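Local coordinates for protein haloacid dehalogenase/epoxide hydrolase family (Corynebacterium glutamicum ATCC 13032, PDB 2PR7) that is of unknown specific function but, as a haloacid dehalogenase-like hydrolase with a bound metal ion, probably catalyses a hydrolytic reaction, at residues Tyr9-Leu13 with Leu96-Ser100; Ala49-Arg53 with Val64-Glu69; Asn25-Ala30 with Leu133-Phe137; Leu40-Gly46 with Gly68-Lys74. One frame throughout, in Å; residues are numbered along the deposited sequence.

In the fold
Interactions 1, 2 and 4 cluster at or near the C-terminal ends of the strands of one parallel sheet, whereas interaction 3 lies apart, where the tail after helix 120-131 meets helix 17-32. Interaction 1 builds the calcium site. Its centre is about 14 Å from that of interaction 4, and the two are joined by the salt bridge from Lys-74 NZ to Asp-98 OD2, 2.7 Å. Tyr-9 CD2 also packs 3.6 Å from Ile-52 CD1 of interaction 2. Interactions 2 and 4, with centres about 7 Å apart, share Gly-68 and Glu-69, so Glu-69 serves both. Interaction 3 has its centre about 17 Å from that of interaction 1 and about 27 Å from that of interaction 4.

Interaction 1: residues Tyr9-Leu13 with Leu96-Ser100; sequences YAGVL and LVDDS. With CA (calcium ion), chain C; EDO (1,2-ethanediol), chain D.
A calcium ion, rather than any direct hydrogen bond, joins these two segments: Ala-10 O and Asp-99 OD1 each bind it at 2.4 Å. This is the metal site of the haloacid dehalogenase (HAD) fold, with the loop after strand 4-7 facing the end of strand 94-98. Waters 1 and 3 at 2.4 Å, water 2 at 2.7 Å and a carboxylate oxygen of Asp-8 complete six ligands. In HAD relatives the aspartate at the position of Asp-8 is the nucleophile, and the backbone carbonyl two residues on also binds the metal, so Ala-10 needs no polar side chain for this role.

After Tyr-9 the chain makes one tight turn, with Val-12 N and Leu-13 N donating to Tyr-9 O at 3.0 and 2.8 Å. Gly-11 (phi 85°, psi -4°) comes closest to Asp-99, CA to CA 6.2 Å. A CB here would collide with Asp-99 OD2 and, at these angles, with Ala-10 O, so glycine is needed. Asp-99 takes the p rotamer (chi1 66°), presenting its carboxylate to the ion.

Below the metal, t-rotamer Val-12 sets CG2 3.9 Å from Asp-99 N and CG1 a loose 4.4 Å from Val-97 CG1. Asp-98 (chi1 t) points away and forms a salt bridge with Lys-74; its OD1 closes an Asx turn by accepting from Ser-100 N at 2.9 Å and takes a hydrogen bond from water 1 at 2.6 Å.

Interaction 2: residues Ala49-Arg53 with Val64-Glu69; sequences AAPIR and VLLSGE
At the apolar centre Ile-52, in the m,t rotamer, reaches from its helix to two strand residues: its CG2 lies 3.7 Å from Val-64 CG1 and its CD1 4.1 Å from Leu-66 CD2. Ala-49, at the N-cap position of helix 50-57, adds its CB 3.6 Å from Leu-66 CD1; its small side chain lets the leucine, also m,t, come in close. Val-64 (chi1 t) further touches the helix backbone, with CG2 3.5 Å from Ile-52 O. Along the extended strand Val-64 and Leu-66 meet the helix, while Leu-65 packs against Leu-40 on the other face.

The helix and strand belong to a beta-alpha-beta crossover: strand 36-41, helix 50-57 and strand 63-66, the last an outermost strand of the parallel HAD sheet. The backbones approach most closely at Arg-53 and Val-64, CA to CA 5.9 Å, and stand 8.3 Å apart, CA to CA, at Ala-49 and Leu-66. After Leu-66 the chain turns directly into helix 67-70.

That turn brings Glu-69 to the polar edge. Arg-53 is long enough to run past the apolar patch, its NH2 passing Leu-66 CD1 at 3.6 Å, and forms a salt bridge with Glu-69, NH2 to OE2 2.5 Å, with weak hydrogen-bond geometry. Gly-46 N also donates to that OE2. Water 4 links the pair again, accepting from Arg-53 NE at 2.8 Å and donating to Glu-69 OE1 at 2.5 Å.

Interaction 3: residues Asn25-Ala30 with Leu133-Phe137; sequences NLLAAA and LEGEF
The C-terminal tail of this Rossmann-like HAD fold, having left helix 120-131, curls over one side of helix 17-32 and plugs it with two knobs, Leu-133 and Phe-137. Between the knobs stands Leu-26 (t,p). Its CD1 lies over one face of the Phe-137 ring, a CH-pi contact 4.1 Å from the centroid and 24° off the normal, and also meets Leu-133 CD1 at 3.6 Å.

Phe-137 (chi1 m) settles against the helix surface formed by Asn-25, Leu-26 and Ala-29. The flat ring can approach because Ala-29 offers only a methyl, CB to Phe-137 CE2 3.5 Å; Phe-137 CD2 comes 3.8 Å from Leu-26 CA. Leu-133 (m,t) fills the next hollow, its CD2 4.1 Å from Ala-29 O and 4.3 Å from Ala-30 CA, again where small residues expose the helix backbone. The nearest CA pairs are Leu-26 with Phe-137, 6.2 Å, and Ala-29 with Leu-133, 7.1 Å. Between the knobs, Gly-135 (phi 102°, psi 179°) fits a bend where a CB would jam against Glu-134 O.

Val-124 and Val-128 of helix 120-131 also touch the Phe-137 ring, and Arg-22 forms a salt bridge with the terminal carboxylate. Water 5 accepts from Asn-25 ND2 at 3.0 Å and donates to Phe-137 OXT at 2.7 Å.

Interaction 4: residues Leu40-Gly46 with Gly68-Lys74; sequences LSNDPGG and GELGVEK
This is a largely polar, backbone-rich contact between the end of strand 36-41 with the loop after it, and helix 67-70 with the loop that follows. At its heart, Asn-42 (chi1 m) pairs with the main chain of Lys-74 through both ends of its amide: OD1 accepts from Lys-74 N at 3.0 Å and ND2 donates to Lys-74 O at 2.9 Å. An asparagine carboxamide suits this double pairing, having both donor and acceptor. Further along, Gly-68 N donates to Asp-43 O at 2.9 Å. The loop touches the helix start so closely (Pro-44 CA to Gly-68 CA 4.1 Å) that a CB on Gly-68 would strike Pro-44 O.

Asp-43 OD2 accepts from Gly-45 N at 2.8 Å, an Asx turn. Gly-45 and Gly-46 readily adopt positive phi (75° and 67°), and a CB on Gly-45 would strike Glu-69 OE2. Gly-46 N donates to Glu-69 OE2 at 2.8 Å, and the same oxygen forms a salt bridge with Arg-53.

Leu-40 supplies the apolar part, its CD1 4.0 Å from Leu-70 CD1 and its CD2 3.7 Å from Lys-74 CG. The Lys-74 chain (m,t,m,t), running alongside, sets NZ 2.9 Å from Leu-40 O and from water 6, which also accepts from Asn-42 N; NZ forms a salt bridge with Asp-98. Ser-41 and Lys-74, near the calcium site, occupy positions consistent with the second and third sequence motifs of the HAD active site.

Interaction 1: residues Tyr9-Leu13 with Leu96-Ser100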
loop_
_atom_site.group_PDB
_atom_site.type_symbol
_atom_site.label_atom_id
_atom_site.label_comp_id
_atom_site.label_asym_id
_atom_site.label_seq_id
_atom_site.Cartn_x
_atom_site.Cartn_y
_atom_site.Cartn_z
ATOM N N TYR A 9 5.403 2.320 3.096
ATOM C CA TYR A 9 5.821 3.699 3.103
ATOM C C TYR A 9 7.318 3.794 2.724
ATOM O O TYR A 9 7.662 4.279 1.632
ATOM C CB TYR A 9 5.557 4.332 4.493
ATOM C CG TYR A 9 5.935 5.746 4.525
ATOM C CD1 TYR A 9 5.107 6.699 3.969
ATOM C CD2 TYR A 9 7.163 6.143 5.059
ATOM C CE1 TYR A 9 5.459 8.015 3.974
ATOM C CE2 TYR A 9 7.539 7.467 5.061
ATOM C CZ TYR A 9 6.682 8.402 4.522
ATOM O OH TYR A 9 7.031 9.732 4.543
ATOM N N ALA A 10 8.238 3.316 3.596
ATOM C CA ALA A 10 9.652 3.508 3.372
ATOM C C ALA A 10 10.080 2.730 2.141
ATOM O O ALA A 10 9.790 1.557 2.028
ATOM C CB ALA A 10 10.456 3.028 4.617
ATOM N N GLY A 11 10.761 3.386 1.224
ATOM C CA GLY A 11 11.138 2.706 0.003
ATOM C C GLY A 11 10.105 2.679 -1.108
ATOM O O GLY A 11 10.390 2.190 -2.229
ATOM N N VAL A 12 8.913 3.208 -0.831
ATOM C CA VAL A 12 7.873 3.245 -1.834
ATOM C C VAL A 12 7.331 4.659 -1.966
ATOM O O VAL A 12 7.324 5.218 -3.072
ATOM C CB VAL A 12 6.749 2.228 -1.505
ATOM C CG1 VAL A 12 5.610 2.369 -2.534
ATOM C CG2 VAL A 12 7.292 0.746 -1.408
ATOM N N LEU A 13 6.888 5.262 -0.855
ATOM C CA LEU A 13 6.175 6.549 -0.865
ATOM C C LEU A 13 7.046 7.686 -0.400
ATOM O O LEU A 13 6.610 8.845 -0.329
ATOM C CB LEU A 13 4.915 6.470 0.049
ATOM C CG LEU A 13 3.841 5.450 -0.371
ATOM C CD1 LEU A 13 2.706 5.352 0.702
ATOM C CD2 LEU A 13 3.263 5.788 -1.782
ATOM N N LEU A 96 -0.754 -5.876 -2.768
ATOM C CA LEU A 96 0.296 -5.317 -1.938
ATOM C C LEU A 96 1.397 -4.776 -2.851
ATOM O O LEU A 96 1.894 -5.540 -3.707
ATOM C CB LEU A 96 0.926 -6.373 -1.028
ATOM C CG LEU A 96 2.184 -5.859 -0.281
ATOM C CD1 LEU A 96 1.702 -4.930 0.899
ATOM C CD2 LEU A 96 3.112 -6.963 0.235
ATOM N N VAL A 97 1.816 -3.542 -2.636
ATOM C CA VAL A 97 2.951 -3.018 -3.303
ATOM C C VAL A 97 4.058 -2.801 -2.257
ATOM O O VAL A 97 3.889 -2.042 -1.318
ATOM C CB VAL A 97 2.599 -1.687 -4.028
ATOM C CG1 VAL A 97 3.882 -1.011 -4.678
ATOM C CG2 VAL A 97 1.421 -1.841 -5.024
ATOM N N ASP A 98 5.217 -3.405 -2.459
ATOM C CA ASP A 98 6.255 -3.366 -1.437
ATOM C C ASP A 98 7.608 -3.554 -2.114
ATOM O O ASP A 98 7.739 -4.321 -3.095
ATOM C CB ASP A 98 5.995 -4.496 -0.428
ATOM C CG ASP A 98 6.690 -4.311 0.936
ATOM O OD1 ASP A 98 7.932 -4.297 1.000
ATOM O OD2 ASP A 98 5.980 -4.290 1.951
ATOM N N ASP A 99 8.621 -2.891 -1.573
ATOM C CA ASP A 99 9.977 -2.984 -2.123
ATOM C C ASP A 99 10.771 -4.196 -1.577
ATOM O O ASP A 99 11.910 -4.401 -1.959
ATOM C CB ASP A 99 10.771 -1.690 -1.906
ATOM C CG ASP A 99 11.038 -1.411 -0.453
ATOM O OD1 ASP A 99 10.113 -1.608 0.322
ATOM O OD2 ASP A 99 12.157 -1.036 -0.082
ATOM N N SER A 100 10.156 -4.982 -0.699
ATOM C CA SER A 100 10.757 -6.196 -0.161
ATOM C C SER A 100 10.161 -7.423 -0.826
ATOM O O SER A 100 8.955 -7.696 -0.677
ATOM C CB SER A 100 10.548 -6.326 1.333
ATOM O OG SER A 100 10.813 -7.645 1.742
HETATM CA CA CA C . 9.790 -0.830 2.540
HETATM C C1 EDO D . 3.345 10.771 -0.131
HETATM O O1 EDO D . 3.914 12.024 -0.522
HETATM C C2 EDO D . 3.080 10.048 -1.427
HETATM O O2 EDO D . 4.331 9.503 -1.873
HETATM O O HOH W 1 9.732 -3.262 2.558
HETATM O O HOH W 2 12.429 -0.397 2.990
HETATM O O HOH W 3 10.991 -0.978 4.661
#

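Interaction 2: residues Ala49-Arg53 with Val64-Glu69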
loop_
_atom_site.group_PDB
_atom_site.type_symbol
_atom_site.label_atom_id
_atom_site.label_comp_id
_atom_site.label_asym_id
_atom_site.label_seq_id
_atom_site.Cartn_x
_atom_site.Cartn_y
_atom_site.Cartn_z
ATOM N N ALA A 49 6.484 8.353 13.709
ATOM C CA ALA A 49 5.803 8.017 12.463
ATOM C C ALA A 49 4.758 9.059 12.063
ATOM O O ALA A 49 3.955 8.810 11.153
ATOM C CB ALA A 49 5.171 6.644 12.546
ATOM N N ALA A 50 4.761 10.219 12.705
ATOM C CA ALA A 50 3.765 11.270 12.389
ATOM C C ALA A 50 3.708 11.622 10.888
ATOM O O ALA A 50 2.610 11.833 10.380
ATOM C CB ALA A 50 3.936 12.576 13.259
ATOM N N PRO A 51 4.868 11.674 10.193
ATOM C CA PRO A 51 4.809 11.919 8.744
ATOM C C PRO A 51 3.973 10.902 8.003
ATOM O O PRO A 51 3.300 11.250 7.027
ATOM C CB PRO A 51 6.281 11.832 8.310
ATOM C CG PRO A 51 7.038 12.224 9.520
ATOM C CD PRO A 51 6.265 11.556 10.644
ATOM N N ILE A 52 4.012 9.642 8.441
ATOM C CA ILE A 52 3.268 8.599 7.765
ATOM C C ILE A 52 1.800 8.741 8.097
ATOM O O ILE A 52 0.921 8.734 7.228
ATOM C CB ILE A 52 3.756 7.198 8.142
ATOM C CG1 ILE A 52 5.293 7.078 8.067
ATOM C CG2 ILE A 52 2.991 6.121 7.294
ATOM C CD1 ILE A 52 5.837 5.735 8.391
ATOM N N ARG A 53 1.516 8.878 9.384
ATOM C CA ARG A 53 0.134 9.010 9.836
ATOM C C ARG A 53 -0.603 10.206 9.230
ATOM O O ARG A 53 -1.815 10.139 9.032
ATOM C CB ARG A 53 0.121 9.114 11.361
ATOM C CG ARG A 53 -1.220 8.867 12.002
ATOM C CD ARG A 53 -1.070 8.841 13.520
ATOM N NE ARG A 53 -0.247 7.724 14.025
ATOM C CZ ARG A 53 1.005 7.812 14.498
ATOM N NH1 ARG A 53 1.686 8.974 14.588
ATOM N NH2 ARG A 53 1.577 6.704 14.915
ATOM N N VAL A 64 -3.563 4.092 7.850
ATOM C CA VAL A 64 -2.161 3.829 8.069
ATOM C C VAL A 64 -2.046 2.818 9.216
ATOM O O VAL A 64 -2.587 3.042 10.321
ATOM C CB VAL A 64 -1.418 5.153 8.418
ATOM C CG1 VAL A 64 -0.032 4.876 9.003
ATOM C CG2 VAL A 64 -1.301 6.082 7.187
ATOM N N LEU A 65 -1.335 1.731 8.954
ATOM C CA LEU A 65 -1.065 0.680 9.939
ATOM C C LEU A 65 0.448 0.518 10.106
ATOM O O LEU A 65 1.170 0.361 9.113
ATOM C CB LEU A 65 -1.662 -0.691 9.530
ATOM C CG LEU A 65 -3.180 -0.808 9.533
ATOM C CD1 LEU A 65 -3.575 -2.260 9.169
ATOM C CD2 LEU A 65 -3.755 -0.396 10.854
ATOM N N LEU A 66 0.941 0.537 11.355
ATOM C CA LEU A 66 2.368 0.476 11.639
ATOM C C LEU A 66 2.618 -0.726 12.529
ATOM O O LEU A 66 1.960 -0.885 13.584
ATOM C CB LEU A 66 2.789 1.742 12.375
ATOM C CG LEU A 66 2.465 3.019 11.573
ATOM C CD1 LEU A 66 2.443 4.360 12.335
ATOM C CD2 LEU A 66 3.408 3.132 10.340
ATOM N N SER A 67 3.540 -1.586 12.118
ATOM C CA SER A 67 3.818 -2.813 12.863
ATOM C C SER A 67 4.055 -2.585 14.377
ATOM O O SER A 67 3.603 -3.380 15.179
ATOM C CB SER A 67 5.022 -3.505 12.256
ATOM O OG SER A 67 6.183 -2.699 12.351
ATOM N N GLY A 68 4.757 -1.521 14.756
ATOM C CA GLY A 68 5.058 -1.276 16.165
ATOM C C GLY A 68 3.816 -1.028 17.008
ATOM O O GLY A 68 3.881 -1.075 18.235
ATOM N N GLU A 69 2.719 -0.669 16.354
ATOM C CA GLU A 69 1.429 -0.423 16.986
ATOM C C GLU A 69 0.525 -1.649 16.872
ATOM O O GLU A 69 -0.295 -1.886 17.735
ATOM C CB GLU A 69 0.771 0.820 16.360
ATOM C CG GLU A 69 1.582 2.092 16.534
ATOM C CD GLU A 69 1.042 3.292 15.786
ATOM O OE1 GLU A 69 -0.065 3.217 15.169
ATOM O OE2 GLU A 69 1.732 4.340 15.821
HETATM O O HOH W 4 -1.234 5.056 13.892
#

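Interaction 3: residues Asn25-Ala30 with Leu133-Phe137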
loop_
_atom_site.group_PDB
_atom_site.type_symbol
_atom_site.label_atom_id
_atom_site.label_comp_id
_atom_site.label_asym_id
_atom_site.label_seq_id
_atom_site.Cartn_x
_atom_site.Cartn_y
_atom_site.Cartn_z
ATOM N N ASN A 25 -0.890 11.332 -7.339
ATOM C CA ASN A 25 -1.824 11.312 -8.422
ATOM C C ASN A 25 -2.409 9.893 -8.598
ATOM O O ASN A 25 -3.612 9.752 -8.843
ATOM C CB ASN A 25 -1.126 11.821 -9.711
ATOM C CG ASN A 25 -2.038 11.870 -10.867
ATOM O OD1 ASN A 25 -3.043 12.586 -10.843
ATOM N ND2 ASN A 25 -1.722 11.104 -11.912
ATOM N N LEU A 26 -1.586 8.898 -8.486
ATOM C CA LEU A 26 -2.047 7.533 -8.608
ATOM C C LEU A 26 -3.051 7.188 -7.475
ATOM O O LEU A 26 -4.129 6.676 -7.738
ATOM C CB LEU A 26 -0.855 6.585 -8.573
ATOM C CG LEU A 26 -1.095 5.100 -8.715
ATOM C CD1 LEU A 26 -1.796 4.816 -10.051
ATOM C CD2 LEU A 26 0.255 4.391 -8.594
ATOM N N LEU A 27 -2.716 7.523 -6.237
ATOM C CA LEU A 27 -3.591 7.252 -5.097
ATOM C C LEU A 27 -4.875 8.024 -5.232
ATOM O O LEU A 27 -5.940 7.505 -4.832
ATOM C CB LEU A 27 -2.901 7.550 -3.767
ATOM C CG LEU A 27 -1.719 6.624 -3.378
ATOM C CD1 LEU A 27 -0.930 7.264 -2.243
ATOM C CD2 LEU A 27 -2.240 5.235 -3.008
ATOM N N ALA A 28 -4.827 9.252 -5.719
ATOM C CA ALA A 28 -6.052 10.012 -5.924
ATOM C C ALA A 28 -6.940 9.353 -6.962
ATOM O O ALA A 28 -8.180 9.284 -6.791
ATOM C CB ALA A 28 -5.764 11.369 -6.366
ATOM N N ALA A 29 -6.347 8.891 -8.044
ATOM C CA ALA A 29 -7.135 8.146 -9.055
ATOM C C ALA A 29 -7.734 6.868 -8.502
ATOM O O ALA A 29 -8.861 6.541 -8.815
ATOM C CB ALA A 29 -6.292 7.868 -10.336
ATOM N N ALA A 30 -6.989 6.174 -7.678
ATOM C CA ALA A 30 -7.458 4.925 -7.092
ATOM C C ALA A 30 -8.650 5.221 -6.206
ATOM O O ALA A 30 -9.718 4.607 -6.323
ATOM C CB ALA A 30 -6.381 4.306 -6.307
ATOM N N LEU A 133 -7.304 1.690 -14.098
ATOM C CA LEU A 133 -7.232 3.137 -14.085
ATOM C C LEU A 133 -6.950 3.636 -15.498
ATOM O O LEU A 133 -6.320 2.943 -16.307
ATOM C CB LEU A 133 -6.175 3.613 -13.097
ATOM C CG LEU A 133 -6.239 3.068 -11.681
ATOM C CD1 LEU A 133 -5.125 3.709 -10.875
ATOM C CD2 LEU A 133 -7.621 3.280 -11.014
ATOM N N GLU A 134 -7.437 4.832 -15.785
ATOM C CA GLU A 134 -7.319 5.399 -17.116
ATOM C C GLU A 134 -6.243 6.485 -17.116
ATOM O O GLU A 134 -6.141 7.273 -16.185
ATOM C CB GLU A 134 -8.674 5.935 -17.584
ATOM C CG GLU A 134 -9.610 4.863 -18.168
ATOM N N GLY A 135 -5.417 6.478 -18.160
ATOM C CA GLY A 135 -4.338 7.456 -18.320
ATOM C C GLY A 135 -2.952 6.942 -17.978
ATOM O O GLY A 135 -2.769 5.778 -17.584
ATOM N N GLU A 136 -1.967 7.810 -18.146
ATOM C CA GLU A 136 -0.584 7.489 -17.806
ATOM C C GLU A 136 -0.242 8.114 -16.462
ATOM O O GLU A 136 -0.384 9.298 -16.275
ATOM C CB GLU A 136 0.379 8.024 -18.846
ATOM C CG GLU A 136 0.190 7.555 -20.234
ATOM C CD GLU A 136 1.199 8.233 -21.181
ATOM O OE1 GLU A 136 2.411 8.093 -20.901
ATOM O OE2 GLU A 136 0.778 8.877 -22.166
ATOM N N PHE A 137 0.294 7.300 -15.559
ATOM C CA PHE A 137 0.628 7.738 -14.221
ATOM C C PHE A 137 2.135 7.761 -13.996
ATOM O O PHE A 137 2.864 7.118 -14.766
ATOM C CB PHE A 137 -0.070 6.805 -13.233
ATOM C CG PHE A 137 -1.554 6.990 -13.205
ATOM C CD1 PHE A 137 -2.389 6.307 -14.092
ATOM C CD2 PHE A 137 -2.109 7.959 -12.341
ATOM C CE1 PHE A 137 -3.755 6.499 -14.072
ATOM C CE2 PHE A 137 -3.452 8.149 -12.313
ATOM C CZ PHE A 137 -4.288 7.435 -13.199
ATOM O OXT PHE A 137 2.637 8.468 -13.099
HETATM O O HOH W 5 0.888 9.663 -11.457
#

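Interaction 4: residues Leu40-Gly46 with Gly68-Lys74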
loop_
_atom_site.group_PDB
_atom_site.type_symbol
_atom_site.label_atom_id
_atom_site.label_comp_id
_atom_site.label_asym_id
_atom_site.label_seq_id
_atom_site.Cartn_x
_atom_site.Cartn_y
_atom_site.Cartn_z
ATOM N N LEU A 40 0.757 -0.021 4.916
ATOM C CA LEU A 40 1.133 -1.077 5.876
ATOM C C LEU A 40 2.632 -1.026 5.947
ATOM O O LEU A 40 3.339 -1.402 4.995
ATOM C CB LEU A 40 0.672 -2.472 5.482
ATOM C CG LEU A 40 0.995 -3.648 6.412
ATOM C CD1 LEU A 40 0.287 -3.476 7.772
ATOM C CD2 LEU A 40 0.627 -4.947 5.751
ATOM N N SER A 41 3.134 -0.546 7.081
ATOM C CA SER A 41 4.546 -0.297 7.218
ATOM C C SER A 41 5.152 -1.030 8.421
ATOM O O SER A 41 4.576 -0.986 9.522
ATOM C CB SER A 41 4.729 1.206 7.396
ATOM O OG SER A 41 6.060 1.578 7.703
ATOM N N ASN A 42 6.339 -1.612 8.235
ATOM C CA ASN A 42 7.092 -2.170 9.341
ATOM C C ASN A 42 7.890 -0.986 9.890
ATOM O O ASN A 42 8.896 -0.613 9.303
ATOM C CB ASN A 42 8.043 -3.278 8.899
ATOM C CG ASN A 42 7.340 -4.637 8.726
ATOM O OD1 ASN A 42 6.136 -4.763 8.917
ATOM N ND2 ASN A 42 8.113 -5.672 8.369
ATOM N N ASP A 43 7.445 -0.424 11.004
ATOM C CA ASP A 43 7.955 0.846 11.521
ATOM C C ASP A 43 7.573 0.821 13.001
ATOM O O ASP A 43 6.536 0.260 13.355
ATOM C CB ASP A 43 7.297 2.043 10.841
ATOM C CG ASP A 43 7.892 3.384 11.303
ATOM O OD1 ASP A 43 8.833 3.891 10.634
ATOM O OD2 ASP A 43 7.476 3.955 12.325
ATOM N N PRO A 44 8.430 1.361 13.868
ATOM C CA PRO A 44 8.091 1.364 15.302
ATOM C C PRO A 44 6.832 2.143 15.643
ATOM O O PRO A 44 6.245 1.954 16.734
ATOM C CB PRO A 44 9.307 2.045 15.937
ATOM C CG PRO A 44 10.352 2.047 14.934
ATOM C CD PRO A 44 9.780 1.894 13.603
ATOM N N GLY A 45 6.448 3.059 14.761
ATOM C CA GLY A 45 5.216 3.806 14.944
ATOM C C GLY A 45 5.351 4.876 16.012
ATOM O O GLY A 45 6.448 5.375 16.288
ATOM N N GLY A 46 4.227 5.267 16.618
ATOM C CA GLY A 46 4.247 6.345 17.572
ATOM C C GLY A 46 4.577 7.711 16.963
ATOM O O GLY A 46 4.397 7.927 15.745
ATOM N N GLY A 68 4.757 -1.521 14.756
ATOM C CA GLY A 68 5.058 -1.276 16.165
ATOM C C GLY A 68 3.816 -1.028 17.008
ATOM O O GLY A 68 3.881 -1.075 18.235
ATOM N N GLU A 69 2.719 -0.669 16.354
ATOM C CA GLU A 69 1.429 -0.423 16.986
ATOM C C GLU A 69 0.525 -1.649 16.872
ATOM O O GLU A 69 -0.295 -1.886 17.735
ATOM C CB GLU A 69 0.771 0.820 16.360
ATOM C CG GLU A 69 1.582 2.092 16.534
ATOM C CD GLU A 69 1.042 3.292 15.786
ATOM O OE1 GLU A 69 -0.065 3.217 15.169
ATOM O OE2 GLU A 69 1.732 4.340 15.821
ATOM N N LEU A 70 0.682 -2.420 15.798
ATOM C CA LEU A 70 -0.117 -3.612 15.574
ATOM C C LEU A 70 0.313 -4.784 16.416
ATOM O O LEU A 70 -0.496 -5.609 16.785
ATOM C CB LEU A 70 -0.027 -4.060 14.137
ATOM C CG LEU A 70 -0.668 -3.238 13.040
ATOM C CD1 LEU A 70 -0.324 -3.887 11.682
ATOM C CD2 LEU A 70 -2.192 -3.165 13.257
ATOM N N GLY A 71 1.583 -4.888 16.706
ATOM C CA GLY A 71 2.089 -6.108 17.324
ATOM C C GLY A 71 2.389 -7.248 16.359
ATOM O O GLY A 71 2.770 -8.329 16.800
ATOM N N VAL A 72 2.237 -7.013 15.055
ATOM C CA VAL A 72 2.590 -8.010 14.016
ATOM C C VAL A 72 3.276 -7.262 12.899
ATOM O O VAL A 72 3.090 -6.050 12.771
ATOM C CB VAL A 72 1.345 -8.752 13.469
ATOM C CG1 VAL A 72 0.749 -9.636 14.545
ATOM C CG2 VAL A 72 0.299 -7.773 12.918
ATOM N N GLU A 73 4.087 -7.954 12.103
ATOM C CA GLU A 73 4.814 -7.310 11.045
ATOM C C GLU A 73 4.759 -8.122 9.746
ATOM O O GLU A 73 4.577 -9.328 9.757
ATOM C CB GLU A 73 6.267 -7.060 11.432
ATOM C CG GLU A 73 7.051 -8.277 11.783
ATOM C CD GLU A 73 8.405 -7.928 12.431
ATOM O OE1 GLU A 73 8.700 -6.739 12.682
ATOM O OE2 GLU A 73 9.173 -8.871 12.704
ATOM N N LYS A 74 4.938 -7.444 8.629
ATOM C CA LYS A 74 5.104 -8.134 7.362
ATOM C C LYS A 74 6.382 -8.934 7.516
ATOM O O LYS A 74 7.329 -8.432 8.103
ATOM C CB LYS A 74 5.257 -7.115 6.232
ATOM C CG LYS A 74 4.045 -6.191 6.060
ATOM C CD LYS A 74 4.276 -5.149 4.976
ATOM C CE LYS A 74 5.317 -4.087 5.322
ATOM N NZ LYS A 74 5.549 -3.085 4.307
HETATM O O HOH W 6 7.780 -1.868 5.718
#